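Local structure of sgbp-b (7K44) at residues P48-G53 with E91-A96; Y57-V62 with T81-N86; G224-V229 with Y245-E250. The protein probably binds xyloglucan at the surface of the gut bacterium Bacteroides uniformis, which encodes it in a locus for using this polysaccharide. All coordinates share one frame; numbering follows the deposited sequence.

Interaction 1: residues P48-G53 with E91-A96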
loop_
_atom_site.group_PDB
_atom_site.type_symbol
_atom_site.label_atom_id
_atom_site.label_comp_id
_atom_site.label_asym_id
_atom_site.label_seq_id
_atom_site.Cartn_x
_atom_site.Cartn_y
_atom_site.Cartn_z
ATOM N N PRO A 48 -16.555 20.054 -21.595
ATOM C CA PRO A 48 -15.598 21.029 -21.067
ATOM C C PRO A 48 -14.308 20.359 -20.628
ATOM O O PRO A 48 -14.315 19.278 -20.034
ATOM C CB PRO A 48 -16.334 21.631 -19.859
ATOM C CG PRO A 48 -17.761 21.265 -20.044
ATOM C CD PRO A 48 -17.774 19.968 -20.777
ATOM N N LEU A 49 -13.189 21.017 -20.931
ATOM C CA LEU A 49 -11.883 20.613 -20.434
ATOM C C LEU A 49 -11.227 21.813 -19.767
ATOM O O LEU A 49 -11.498 22.964 -20.127
ATOM C CB LEU A 49 -10.950 20.121 -21.566
ATOM C CG LEU A 49 -11.320 18.845 -22.322
ATOM C CD1 LEU A 49 -12.122 19.178 -23.565
ATOM C CD2 LEU A 49 -10.068 18.070 -22.716
ATOM N N ARG A 50 -10.341 21.541 -18.809
ATOM C CA ARG A 50 -9.521 22.592 -18.222
ATOM C C ARG A 50 -8.069 22.141 -18.209
ATOM O O ARG A 50 -7.734 21.144 -17.562
ATOM C CB ARG A 50 -9.991 22.936 -16.806
ATOM C CG ARG A 50 -9.370 24.224 -16.280
ATOM C CD ARG A 50 -9.734 24.473 -14.812
ATOM N NE ARG A 50 -11.153 24.758 -14.629
ATOM C CZ ARG A 50 -11.705 25.021 -13.446
ATOM N NH1 ARG A 50 -10.954 25.035 -12.353
ATOM N NH2 ARG A 50 -13.003 25.263 -13.357
ATOM N N ILE A 51 -7.212 22.884 -18.902
ATOM C CA ILE A 51 -5.775 22.652 -18.824
ATOM C C ILE A 51 -5.236 23.335 -17.575
ATOM O O ILE A 51 -5.427 24.542 -17.387
ATOM C CB ILE A 51 -5.071 23.185 -20.077
ATOM C CG1 ILE A 51 -5.659 22.552 -21.334
ATOM C CG2 ILE A 51 -3.568 22.930 -19.977
ATOM C CD1 ILE A 51 -5.117 23.179 -22.626
ATOM N N VAL A 52 -4.544 22.572 -16.734
ATOM C CA VAL A 52 -3.990 23.063 -15.475
ATOM C C VAL A 52 -2.472 23.016 -15.567
ATOM O O VAL A 52 -1.888 21.952 -15.805
ATOM C CB VAL A 52 -4.491 22.237 -14.283
ATOM C CG1 VAL A 52 -3.848 22.730 -12.994
ATOM C CG2 VAL A 52 -6.000 22.322 -14.204
ATOM N N GLY A 53 -1.832 24.160 -15.364
ATOM C CA GLY A 53 -0.387 24.218 -15.451
ATOM C C GLY A 53 0.170 25.516 -14.910
ATOM O O GLY A 53 -0.004 25.821 -13.725
ATOM N N GLU A 91 -4.649 28.236 -15.709
ATOM C CA GLU A 91 -5.748 27.350 -16.068
ATOM C C GLU A 91 -6.421 27.879 -17.329
ATOM O O GLU A 91 -6.727 29.070 -17.423
ATOM C CB GLU A 91 -6.750 27.220 -14.908
ATOM C CG GLU A 91 -6.159 26.545 -13.664
ATOM C CD GLU A 91 -7.144 26.371 -12.517
ATOM O OE1 GLU A 91 -8.278 26.882 -12.616
ATOM O OE2 GLU A 91 -6.776 25.718 -11.511
ATOM N N ILE A 92 -6.614 27.003 -18.317
ATOM C CA ILE A 92 -7.252 27.350 -19.583
ATOM C C ILE A 92 -8.496 26.488 -19.747
ATOM O O ILE A 92 -8.415 25.256 -19.673
ATOM C CB ILE A 92 -6.306 27.113 -20.777
ATOM C CG1 ILE A 92 -5.019 27.923 -20.637
ATOM C CG2 ILE A 92 -7.011 27.468 -22.074
ATOM C CD1 ILE A 92 -3.930 27.473 -21.611
ATOM N N SER A 93 -9.641 27.125 -19.992
ATOM C CA SER A 93 -10.905 26.414 -20.121
ATOM C C SER A 93 -11.414 26.486 -21.554
ATOM O O SER A 93 -11.326 27.534 -22.198
ATOM C CB SER A 93 -11.952 26.994 -19.166
ATOM O OG SER A 93 -11.613 26.679 -17.823
ATOM N N PHE A 94 -11.962 25.374 -22.043
ATOM C CA PHE A 94 -12.596 25.361 -23.358
ATOM C C PHE A 94 -13.481 24.130 -23.486
ATOM O O PHE A 94 -13.337 23.163 -22.739
ATOM C CB PHE A 94 -11.561 25.385 -24.493
ATOM C CG PHE A 94 -10.671 24.172 -24.536
ATOM C CD1 PHE A 94 -9.499 24.128 -23.799
ATOM C CD2 PHE A 94 -11.017 23.072 -25.308
ATOM C CE1 PHE A 94 -8.679 23.005 -23.832
ATOM C CE2 PHE A 94 -10.203 21.945 -25.349
ATOM C CZ PHE A 94 -9.028 21.914 -24.616
ATOM N N ASN A 95 -14.366 24.161 -24.481
ATOM C CA ASN A 95 -15.230 23.029 -24.797
ATOM C C ASN A 95 -14.637 22.255 -25.972
ATOM O O ASN A 95 -14.109 22.856 -26.912
ATOM C CB ASN A 95 -16.639 23.514 -25.144
ATOM C CG ASN A 95 -17.313 24.197 -23.969
ATOM O OD1 ASN A 95 -17.010 23.898 -22.815
ATOM N ND2 ASN A 95 -18.203 25.133 -24.258
ATOM N N ALA A 96 -14.713 20.926 -25.902
ATOM C CA ALA A 96 -14.037 20.093 -26.890
ATOM C C ALA A 96 -14.570 20.397 -28.285
ATOM O O ALA A 96 -15.791 20.390 -28.490
ATOM C CB ALA A 96 -14.271 18.618 -26.585
HETATM O O HOH W 1 -13.511 25.245 -16.206
HETATM O O HOH W 2 -8.419 23.697 -11.033
#

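Interaction 2: residues Y57-V62 with T81-N86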
loop_
_atom_site.group_PDB
_atom_site.type_symbol
_atom_site.label_atom_id
_atom_site.label_comp_id
_atom_site.label_asym_id
_atom_site.label_seq_id
_atom_site.Cartn_x
_atom_site.Cartn_y
_atom_site.Cartn_z
ATOM N N TYR A 57 1.213 32.722 -20.519
ATOM C CA TYR A 57 1.263 34.088 -21.026
ATOM C C TYR A 57 1.400 34.080 -22.537
ATOM O O TYR A 57 2.102 33.236 -23.103
ATOM C CB TYR A 57 2.464 34.828 -20.439
ATOM C CG TYR A 57 2.441 34.857 -18.948
ATOM C CD1 TYR A 57 1.577 35.706 -18.276
ATOM C CD2 TYR A 57 3.253 34.014 -18.203
ATOM C CE1 TYR A 57 1.535 35.730 -16.907
ATOM C CE2 TYR A 57 3.216 34.029 -16.828
ATOM C CZ TYR A 57 2.352 34.889 -16.187
ATOM O OH TYR A 57 2.306 34.911 -14.817
ATOM N N GLU A 58 0.740 35.036 -23.182
ATOM C CA GLU A 58 0.856 35.241 -24.624
ATOM C C GLU A 58 0.555 33.956 -25.392
ATOM O O GLU A 58 1.286 33.558 -26.303
ATOM C CB GLU A 58 2.223 35.819 -24.998
ATOM N N ILE A 59 -0.528 33.287 -24.987
ATOM C CA ILE A 59 -1.006 32.126 -25.726
ATOM C C ILE A 59 -1.253 32.527 -27.166
ATOM O O ILE A 59 -1.956 33.506 -27.449
ATOM C CB ILE A 59 -2.301 31.581 -25.110
ATOM C CG1 ILE A 59 -2.074 31.095 -23.684
ATOM C CG2 ILE A 59 -2.875 30.464 -25.990
ATOM C CD1 ILE A 59 -3.365 30.747 -22.983
ATOM N N GLN A 60 -0.682 31.771 -28.089
ATOM C CA GLN A 60 -0.935 31.996 -29.502
ATOM C C GLN A 60 -1.860 30.964 -30.116
ATOM O O GLN A 60 -2.707 31.315 -30.940
ATOM C CB GLN A 60 0.391 32.086 -30.265
ATOM C CG GLN A 60 1.264 33.207 -29.711
ATOM C CD GLN A 60 2.709 33.120 -30.134
ATOM O OE1 GLN A 60 3.194 32.063 -30.536
ATOM N NE2 GLN A 60 3.413 34.243 -30.041
ATOM N N ARG A 61 -1.758 29.706 -29.697
ATOM C CA ARG A 61 -2.653 28.674 -30.191
ATOM C C ARG A 61 -2.868 27.629 -29.112
ATOM O O ARG A 61 -2.005 27.409 -28.260
ATOM C CB ARG A 61 -2.077 27.981 -31.428
ATOM C CG ARG A 61 -2.524 28.592 -32.715
ATOM C CD ARG A 61 -1.915 27.902 -33.922
ATOM N NE ARG A 61 -1.520 28.886 -34.926
ATOM C CZ ARG A 61 -2.368 29.699 -35.551
ATOM N NH1 ARG A 61 -3.676 29.641 -35.296
ATOM N NH2 ARG A 61 -1.912 30.570 -36.443
ATOM N N VAL A 62 -4.035 26.996 -29.162
ATOM C CA VAL A 62 -4.327 25.787 -28.405
ATOM C C VAL A 62 -4.859 24.774 -29.404
ATOM O O VAL A 62 -5.761 25.091 -30.186
ATOM C CB VAL A 62 -5.362 26.054 -27.294
ATOM C CG1 VAL A 62 -5.698 24.760 -26.548
ATOM C CG2 VAL A 62 -4.836 27.103 -26.335
ATOM N N THR A 81 -10.315 27.268 -30.956
ATOM C CA THR A 81 -10.304 28.704 -31.205
ATOM C C THR A 81 -10.960 29.516 -30.099
ATOM O O THR A 81 -10.683 30.719 -29.983
ATOM C CB THR A 81 -10.989 29.019 -32.539
ATOM O OG1 THR A 81 -12.186 28.238 -32.665
ATOM C CG2 THR A 81 -10.053 28.688 -33.692
ATOM N N ASP A 82 -11.807 28.894 -29.284
ATOM C CA ASP A 82 -12.575 29.588 -28.255
ATOM C C ASP A 82 -12.155 29.012 -26.907
ATOM O O ASP A 82 -12.500 27.869 -26.581
ATOM C CB ASP A 82 -14.068 29.386 -28.507
ATOM C CG ASP A 82 -14.948 30.134 -27.514
ATOM O OD1 ASP A 82 -14.410 30.869 -26.658
ATOM O OD2 ASP A 82 -16.187 29.982 -27.595
ATOM N N TYR A 83 -11.408 29.797 -26.134
ATOM C CA TYR A 83 -10.971 29.377 -24.807
ATOM C C TYR A 83 -10.799 30.607 -23.925
ATOM O O TYR A 83 -10.717 31.739 -24.411
ATOM C CB TYR A 83 -9.650 28.596 -24.885
ATOM C CG TYR A 83 -8.551 29.369 -25.579
ATOM C CD1 TYR A 83 -7.746 30.259 -24.878
ATOM C CD2 TYR A 83 -8.321 29.211 -26.939
ATOM C CE1 TYR A 83 -6.751 30.972 -25.514
ATOM C CE2 TYR A 83 -7.327 29.923 -27.585
ATOM C CZ TYR A 83 -6.546 30.798 -26.864
ATOM O OH TYR A 83 -5.557 31.507 -27.502
ATOM N N THR A 84 -10.730 30.375 -22.613
ATOM C CA THR A 84 -10.490 31.445 -21.658
ATOM C C THR A 84 -9.360 31.060 -20.712
ATOM O O THR A 84 -9.134 29.877 -20.437
ATOM C CB THR A 84 -11.761 31.778 -20.858
ATOM O OG1 THR A 84 -12.261 30.595 -20.229
ATOM C CG2 THR A 84 -12.837 32.335 -21.774
ATOM N N VAL A 85 -8.655 32.074 -20.207
ATOM C CA VAL A 85 -7.556 31.893 -19.265
ATOM C C VAL A 85 -7.923 32.586 -17.960
ATOM O O VAL A 85 -8.546 33.656 -17.975
ATOM C CB VAL A 85 -6.243 32.472 -19.829
ATOM C CG1 VAL A 85 -5.050 31.866 -19.112
ATOM C CG2 VAL A 85 -6.171 32.244 -21.325
ATOM N N ASN A 86 -7.540 31.975 -16.832
ATOM C CA ASN A 86 -7.862 32.552 -15.532
ATOM C C ASN A 86 -6.896 33.690 -15.184
ATOM O O ASN A 86 -5.955 33.999 -15.922
ATOM C CB ASN A 86 -7.932 31.464 -14.456
ATOM C CG ASN A 86 -6.571 30.883 -14.115
ATOM O OD1 ASN A 86 -5.597 31.089 -14.837
ATOM N ND2 ASN A 86 -6.503 30.135 -13.019
HETATM O O HOH W 3 -5.939 31.338 -30.555
#

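Interaction 3: residues G224-V229 with Y245-E250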
loop_
_atom_site.group_PDB
_atom_site.type_symbol
_atom_site.label_atom_id
_atom_site.label_comp_id
_atom_site.label_asym_id
_atom_site.label_seq_id
_atom_site.Cartn_x
_atom_site.Cartn_y
_atom_site.Cartn_z
ATOM N N GLY A 224 9.846 -11.837 27.920
ATOM C CA GLY A 224 10.191 -10.609 28.612
ATOM C C GLY A 224 9.667 -9.389 27.877
ATOM O O GLY A 224 9.614 -9.349 26.645
ATOM N N GLN A 225 9.266 -8.381 28.653
ATOM C CA GLN A 225 8.803 -7.092 28.145
ATOM C C GLN A 225 7.488 -7.174 27.371
ATOM O O GLN A 225 7.141 -6.219 26.661
ATOM C CB GLN A 225 9.866 -6.372 27.301
ATOM C CG GLN A 225 11.268 -6.394 27.891
ATOM C CD GLN A 225 11.363 -5.635 29.191
ATOM O OE1 GLN A 225 10.767 -4.563 29.352
ATOM N NE2 GLN A 225 12.104 -6.187 30.132
ATOM N N ALA A 226 6.738 -8.269 27.503
ATOM C CA ALA A 226 5.586 -8.566 26.655
ATOM C C ALA A 226 4.282 -8.473 27.434
ATOM O O ALA A 226 4.134 -9.110 28.485
ATOM C CB ALA A 226 5.702 -9.965 26.052
ATOM N N VAL A 227 3.323 -7.722 26.897
ATOM C CA VAL A 227 2.016 -7.527 27.528
ATOM C C VAL A 227 0.941 -7.478 26.445
ATOM O O VAL A 227 1.151 -6.838 25.403
ATOM C CB VAL A 227 1.982 -6.243 28.378
ATOM C CG1 VAL A 227 0.640 -6.095 29.091
ATOM C CG2 VAL A 227 3.114 -6.217 29.403
ATOM N N PRO A 228 -0.211 -8.118 26.638
ATOM C CA PRO A 228 -1.304 -7.992 25.666
ATOM C C PRO A 228 -1.981 -6.642 25.768
ATOM O O PRO A 228 -2.074 -6.045 26.848
ATOM C CB PRO A 228 -2.275 -9.099 26.083
ATOM C CG PRO A 228 -2.029 -9.235 27.573
ATOM C CD PRO A 228 -0.547 -9.045 27.736
ATOM N N VAL A 229 -2.478 -6.178 24.625
ATOM C CA VAL A 229 -3.136 -4.886 24.494
ATOM C C VAL A 229 -4.347 -5.071 23.589
ATOM O O VAL A 229 -4.242 -5.695 22.528
ATOM C CB VAL A 229 -2.153 -3.865 23.882
ATOM C CG1 VAL A 229 -2.864 -2.578 23.449
ATOM C CG2 VAL A 229 -1.032 -3.547 24.877
ATOM N N TYR A 245 -0.060 -8.130 20.931
ATOM C CA TYR A 245 0.973 -8.160 21.961
ATOM C C TYR A 245 1.977 -7.040 21.754
ATOM O O TYR A 245 2.371 -6.733 20.622
ATOM C CB TYR A 245 1.688 -9.526 22.109
ATOM C CG TYR A 245 1.034 -10.385 23.168
ATOM C CD1 TYR A 245 -0.197 -10.976 22.931
ATOM C CD2 TYR A 245 1.618 -10.552 24.421
ATOM C CE1 TYR A 245 -0.825 -11.753 23.891
ATOM C CE2 TYR A 245 0.992 -11.337 25.404
ATOM C CZ TYR A 245 -0.229 -11.925 25.130
ATOM O OH TYR A 245 -0.894 -12.683 26.072
ATOM N N SER A 246 2.338 -6.392 22.852
ATOM C CA SER A 246 3.331 -5.333 22.863
ATOM C C SER A 246 4.669 -5.831 23.382
ATOM O O SER A 246 4.738 -6.713 24.246
ATOM C CB SER A 246 2.855 -4.156 23.719
ATOM O OG SER A 246 2.863 -4.479 25.096
ATOM N N ILE A 247 5.739 -5.263 22.829
ATOM C CA ILE A 247 7.083 -5.312 23.399
ATOM C C ILE A 247 7.446 -3.874 23.744
ATOM O O ILE A 247 7.435 -3.004 22.865
ATOM C CB ILE A 247 8.093 -5.880 22.391
ATOM C CG1 ILE A 247 7.846 -7.372 22.176
ATOM C CG2 ILE A 247 9.521 -5.620 22.843
ATOM C CD1 ILE A 247 8.278 -8.235 23.334
ATOM N N SER A 248 7.753 -3.607 25.015
ATOM C CA SER A 248 7.957 -2.215 25.399
ATOM C C SER A 248 8.859 -2.133 26.619
ATOM O O SER A 248 8.961 -3.079 27.405
ATOM C CB SER A 248 6.632 -1.494 25.668
ATOM O OG SER A 248 6.060 -1.934 26.884
ATOM N N GLY A 249 9.501 -0.976 26.771
ATOM C CA GLY A 249 10.306 -0.674 27.935
ATOM C C GLY A 249 11.598 -0.003 27.535
ATOM O O GLY A 249 11.777 0.418 26.394
ATOM N N GLU A 250 12.524 0.091 28.485
ATOM C CA GLU A 250 13.815 0.717 28.244
ATOM C C GLU A 250 14.837 -0.363 27.915
ATOM O O GLU A 250 15.025 -1.305 28.693
ATOM C CB GLU A 250 14.267 1.545 29.448
ATOM C CG GLU A 250 15.510 2.372 29.181
ATOM C CD GLU A 250 15.895 3.235 30.365
ATOM O OE1 GLU A 250 15.063 4.062 30.791
ATOM O OE2 GLU A 250 17.023 3.075 30.879
HETATM O O HOH W 4 5.017 -4.394 26.703
#

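Interaction 1: residues P48-G53 with E91-A96
Strands 48-53 and 91-95 run antiparallel at 165°, with L49 paired to F94 and I51 to I92 by two-way backbone hydrogen bonds; they are neighbours in one sheet of a beta sandwich, probably immunoglobulin-like. The bond from L49 N to F94 O (2.8 Å) is nearly straight. In between, the non-hydrogen-bonded pairs bring CA atoms against carbonyls, R50 CA lying 3.2 Å from I92 O. The face carrying L49, I51, I92 and F94 looks into the sandwich, where L106 and V108 of strand 103-110 meet it. On this face L49 and I51 both touch the F94 ring. L49 sets CB over one ring face, offset toward the rim, and its CD1 reaches CE2 of F94 at 3.8 Å, while I51 CD1 comes to the edge at CE1 of F94, also at 3.8 Å. Chi1 of 64° places CG of F94 between its backbone N and carbonyl carbon, and the ring thereby leans back toward strand 48-53.

The face with R50, E91 and S93 is largely polar. R50 runs out extended, then bends at chi3, bringing NH1 to 3.3 Å from E91 OE1 in a salt bridge, the two flat groups tilted 35° apart. Water 2 donates to E91 OE2 and accepts weakly from R50 NH1. With an alanine in place of E91, the R50 guanidinium would probably lose its charge partner and turn more freely, and water 2 would lose its carboxylate acceptor. At the guanidinium's edge, water 1 accepts from R50 NE (2.9 Å) and is hydrogen-bonded to S93 OG (2.9 Å).

Interaction 2: residues Y57-V62 with T81-N86
Y83 OH is hydrogen-bonded to water 3 at 3.1 Å, and the same water donates to the backbone carbonyl Q60 O at 3.3 Å, tying the tyrosine hydroxyl to the other segment where no direct hydrogen bond joins the two. Beside this polar link the hydroxyl is packed closely by carbon: I59 CG2 sits 3.3 Å from Y83 OH. I59 and Y83 run past one another head to tail, the methyl coming obliquely to the ring. V62 takes the flat side. With CG1 anti to the backbone N (chi1 178°), V62 turns CG2 over the centre of the Y83 ring, 4.0 Å from the centroid and 13° off the normal, a well-formed CH-pi contact.

The contact spans the two sheets of the sandwich, since strand 59-65 belongs to one and strand 84-85 is an outer strand of the other. Just here strand 59-65 carries a classic beta bulge, Q60 and R61 both facing E109. I92 and F94 of the adjoining strand 91-95 also lie against Y83. Farther along, the tips of I59 and V85 meet end to end, I59 CD1 lying 3.6 Å from V85 CG2.

Interaction 3: residues G224-V229 with Y245-E250
P228 lies flat along Y245, both side chains leaving the sheet together: its CB stands over one face of the tyrosine ring, offset toward the rim, in a CH-pi contact 3.9 Å from the centroid, and P228 CD comes 3.6 Å from Y245 CE2. F220 also stacks on this tyrosine. A226 CB approaches the ring near its plane and touches I247 CD1 at 4.1 Å, while W258 and L261 of strand 255-264 pack on I247 from beyond.

Between the strands, V227 O is gripped twice by S246. S246 N donates at 2.8 Å and its hydroxyl OG at 2.9 Å, from opposite faces of the carbonyl plane; chi1 of 71° swings OG back toward the neighbouring strand for this. V227 N answers with a bond to S246 O, and farther along S248 N donates to Q225 O. Water 4 closes the polar edge, donating to Q225 O (2.8 Å) and S246 OG (2.7 Å) and hydrogen-bonded to S248 OG. The two strands follow one another in the chain as an antiparallel beta hairpin of the xyloglucan-binding domain, whose connecting loop supplies D241 to the calcium site, with the Y245 side chain about 8 Å from the ion.

Interactions 1 and 2 share one N-terminal sandwich, their centres 10 Å apart, with interaction 2 nested in the chain between the strands of interaction 1. Strands 84-85 and 91-95 are sheet neighbours, and S93 N to T84 O (2.8 Å) is a probable hydrogen bond joining the two contacts. Interaction 1 is partly buried and works within a sheet, through a backbone ladder; interaction 2, at the surface, works between sheets, through side chains and one water. Interaction 3, also a surface contact, is again a ladder, but lies on the opposite side of the chain's centre, about 44 Å from interaction 1 at the nearest atoms. There a serine hydroxyl reinforces the strand pairing, whereas interaction 1 adds a salt bridge.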